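Local coordinates for protein peptidase M42 (Thaumarchaeota archaeon SCGC AB-539-E09, PDB 5DS0) that probably acts as a metal-dependent aminopeptidase of the M42 (TET) family, trimming residues from the N-termini of peptides at a two-cobalt centre, at residues A64-E69 / Q213-L218. Numbering follows the deposited sequence.
Sequences AGHTDE and QEEVGL. With CO (cobalt (II) ion), chain T; CO (cobalt (II) ion), chain U.
E214 lies over one face of the H66 imidazole beside the dinuclear cobalt centre: CB of E214 is 3.5 Å from the ring centroid of H66, a CH-pi contact. With CG anti to its backbone N (chi1 -168°) and a bend at chi2, the E214 chain folds along that face, bringing its carboxylate within 28° of the ring plane. H66 NE2 binds one cobalt at 2.1 Å. D180 and E237 also bind this cobalt, and E214, which belongs to the same site, keeps its OE1 3.0 Å from the metal, longer than a bond. The other ring nitrogen, ND1 of H66, donates to the carbonyl O of D68 at 3.0 Å, close to the ring plane, and weakly to D68 OD1, which helps fix the rotation of the imidazole. E215 crosses the ring at nearly a right angle, its OE2 3.4 Å from H66 CE1 near the ring edge, and both its carboxylate oxygens chelate the second cobalt, shared with D180 and H325. D68, in the second shell, helps position the backbone of both glutamates: OD2 of D68 receives the N-H of E215 through its syn lone pair at 3.0 Å, and OD1 takes a weak bond from E214 N. S20 OG also bonds to D68 OD2. An alanine at D68 would probably leave the E215 N-H without its acceptor and the metal-binding loop less firmly held, while H66 ND1 could still reach the carbonyl O. Packing slackens beyond this buried core, where V216 and G217 are partly exposed and make no contact with 64-69, although V216 packs on I270 of a second subunit. The contact joins the end of strand 60-66 and the turn beyond it to the loop leading from the parallel strand 205-211 into helix 219-228.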
ATOM      1  N   ALA C  64      29.906  35.332 -20.043  1.00 45.12           N
ATOM      2  CA  ALA C  64      28.941  35.584 -18.988  1.00 44.26           C
ATOM      3  C   ALA C  64      29.100  34.618 -17.838  1.00 42.75           C
ATOM      4  O   ALA C  64      29.265  33.420 -18.055  1.00 43.13           O
ATOM      5  CB  ALA C  64      27.534  35.488 -19.539  1.00 45.06           C
ATOM      6  N   GLY C  65      29.062  35.150 -16.620  1.00 41.53           N
ATOM      7  CA  GLY C  65      28.984  34.338 -15.401  1.00 40.42           C
ATOM      8  C   GLY C  65      28.058  35.012 -14.413  1.00 39.88           C
ATOM      9  O   GLY C  65      28.221  36.190 -14.133  1.00 41.11           O
ATOM     10  N   HIS C  66      27.065  34.297 -13.908  1.00 38.80           N
ATOM     11  CA  HIS C  66      26.058  34.943 -13.070  1.00 38.36           C
ATOM     12  C   HIS C  66      26.556  35.130 -11.646  1.00 37.73           C
ATOM     13  O   HIS C  66      27.166  34.232 -11.074  1.00 37.19           O
ATOM     14  CB  HIS C  66      24.700  34.209 -13.118  1.00 38.24           C
ATOM     15  CG  HIS C  66      24.696  32.846 -12.495  1.00 37.33           C
ATOM     16  ND1 HIS C  66      24.426  32.639 -11.161  1.00 36.84           N
ATOM     17  CD2 HIS C  66      24.869  31.618 -13.038  1.00 37.21           C
ATOM     18  CE1 HIS C  66      24.458  31.342 -10.901  1.00 36.58           C
ATOM     19  NE2 HIS C  66      24.731  30.701 -12.022  1.00 36.85           N
ATOM     20  N   THR C  67      26.295  36.309 -11.081  1.00 37.29           N
ATOM     21  CA  THR C  67      26.742  36.625  -9.738  1.00 36.35           C
ATOM     22  C   THR C  67      25.675  36.409  -8.693  1.00 35.57           C
ATOM     23  O   THR C  67      25.947  36.545  -7.498  1.00 35.15           O
ATOM     24  CB  THR C  67      27.188  38.073  -9.638  1.00 37.12           C
ATOM     25  OG1 THR C  67      26.134  38.918 -10.124  1.00 38.14           O
ATOM     26  CG2 THR C  67      28.440  38.295 -10.443  1.00 37.67           C
ATOM     27  N   ASP C  68      24.451  36.119  -9.108  1.00 35.64           N
ATOM     28  CA  ASP C  68      23.430  35.758  -8.126  1.00 35.54           C
ATOM     29  C   ASP C  68      23.713  34.365  -7.591  1.00 35.57           C
ATOM     30  O   ASP C  68      24.271  33.517  -8.288  1.00 36.16           O
ATOM     31  CB  ASP C  68      21.997  35.882  -8.670  1.00 35.59           C
ATOM     32  CG  ASP C  68      21.681  34.892  -9.769  1.00 35.62           C
ATOM     33  OD1 ASP C  68      22.504  34.730 -10.694  1.00 35.77           O
ATOM     34  OD2 ASP C  68      20.579  34.302  -9.733  1.00 35.82           O
ATOM     35  N   GLU C  69      23.363  34.164  -6.331  1.00 36.12           N
ATOM     36  CA  GLU C  69      23.495  32.878  -5.665  1.00 36.39           C
ATOM     37  C   GLU C  69      22.123  32.422  -5.206  1.00 35.95           C
ATOM     38  O   GLU C  69      21.212  33.218  -4.979  1.00 36.20           O
ATOM     39  CB  GLU C  69      24.422  32.985  -4.449  1.00 37.42           C
ATOM     40  CG  GLU C  69      23.956  34.023  -3.421  1.00 38.64           C
ATOM     41  CD  GLU C  69      24.852  34.133  -2.202  1.00 39.39           C
ATOM     42  OE1 GLU C  69      25.140  33.072  -1.581  1.00 40.49           O
ATOM     43  OE2 GLU C  69      25.245  35.274  -1.868  1.00 39.15           O
ATOM     44  N   GLN C 213      20.174  37.178 -11.769  1.00 36.01           N
ATOM     45  CA  GLN C 213      18.963  36.372 -11.827  1.00 36.53           C
ATOM     46  C   GLN C 213      19.007  35.135 -12.738  1.00 36.30           C
ATOM     47  O   GLN C 213      17.998  34.787 -13.337  1.00 36.19           O
ATOM     48  CB  GLN C 213      17.769  37.272 -12.200  1.00 36.92           C
ATOM     49  CG  GLN C 213      17.461  38.300 -11.124  1.00 36.65           C
ATOM     50  CD  GLN C 213      16.164  39.041 -11.350  1.00 36.70           C
ATOM     51  OE1 GLN C 213      15.108  38.450 -11.599  1.00 37.01           O
ATOM     52  NE2 GLN C 213      16.226  40.342 -11.216  1.00 37.11           N
ATOM     53  N   GLU C 214      20.153  34.456 -12.819  1.00 36.48           N
ATOM     54  CA  GLU C 214      20.226  33.159 -13.517  1.00 36.31           C
ATOM     55  C   GLU C 214      19.437  32.100 -12.773  1.00 35.76           C
ATOM     56  O   GLU C 214      18.703  31.337 -13.382  1.00 35.50           O
ATOM     57  CB  GLU C 214      21.668  32.670 -13.644  1.00 37.26           C
ATOM     58  CG  GLU C 214      21.908  31.478 -14.585  1.00 38.16           C
ATOM     59  CD  GLU C 214      21.765  30.064 -13.973  1.00 39.40           C
ATOM     60  OE1 GLU C 214      22.003  29.832 -12.754  1.00 42.00           O
ATOM     61  OE2 GLU C 214      21.428  29.135 -14.740  1.00 39.67           O
ATOM     62  N   GLU C 215      19.577  32.061 -11.447  1.00 35.96           N
ATOM     63  CA  GLU C 215      19.063  30.941 -10.664  1.00 36.69           C
ATOM     64  C   GLU C 215      17.522  30.896 -10.623  1.00 36.70           C
ATOM     65  O   GLU C 215      16.958  29.885 -10.209  1.00 36.19           O
ATOM     66  CB  GLU C 215      19.645  30.926  -9.233  1.00 36.66           C
ATOM     67  CG  GLU C 215      21.161  30.805  -9.155  1.00 37.03           C
ATOM     68  CD  GLU C 215      21.717  29.389  -9.395  1.00 37.34           C
ATOM     69  OE1 GLU C 215      21.021  28.567  -9.995  1.00 37.16           O
ATOM     70  OE2 GLU C 215      22.868  29.085  -8.977  1.00 37.16           O
ATOM     71  N   VAL C 216      16.865  31.972 -11.056  1.00 36.66           N
ATOM     72  CA  VAL C 216      15.399  32.039 -11.070  1.00 37.23           C
ATOM     73  C   VAL C 216      14.792  32.077 -12.482  1.00 38.14           C
ATOM     74  O   VAL C 216      13.592  32.304 -12.611  1.00 40.15           O
ATOM     75  CB  VAL C 216      14.831  33.249 -10.249  1.00 36.51           C
ATOM     76  CG1 VAL C 216      15.184  33.130  -8.782  1.00 36.19           C
ATOM     77  CG2 VAL C 216      15.309  34.582 -10.800  1.00 36.71           C
ATOM     78  N   GLY C 217      15.577  31.831 -13.529  1.00 37.68           N
ATOM     79  CA  GLY C 217      15.026  31.771 -14.893  1.00 37.84           C
ATOM     80  C   GLY C 217      15.823  32.450 -16.000  1.00 38.50           C
ATOM     81  O   GLY C 217      15.245  32.874 -17.017  1.00 41.33           O
ATOM     82  N   LEU C 218      17.142  32.538 -15.839  1.00 37.78           N
ATOM     83  CA  LEU C 218      18.044  33.068 -16.879  1.00 37.23           C
ATOM     84  C   LEU C 218      17.666  34.495 -17.309  1.00 36.46           C
ATOM     85  O   LEU C 218      17.771  34.858 -18.482  1.00 36.65           O
ATOM     86  CB  LEU C 218      18.095  32.109 -18.087  1.00 36.90           C
ATOM     87  CG  LEU C 218      18.089  30.612 -17.757  1.00 36.81           C
ATOM     88  CD1 LEU C 218      18.009  29.775 -19.032  1.00 36.94           C
ATOM     89  CD2 LEU C 218      19.303  30.238 -16.916  1.00 36.75           C
TER
HETATM   90 CO    CO T 401      24.677  28.625 -12.250  1.00 22.75          CO
HETATM   91 CO    CO U 402      23.055  27.280 -10.223  1.00 29.98          CO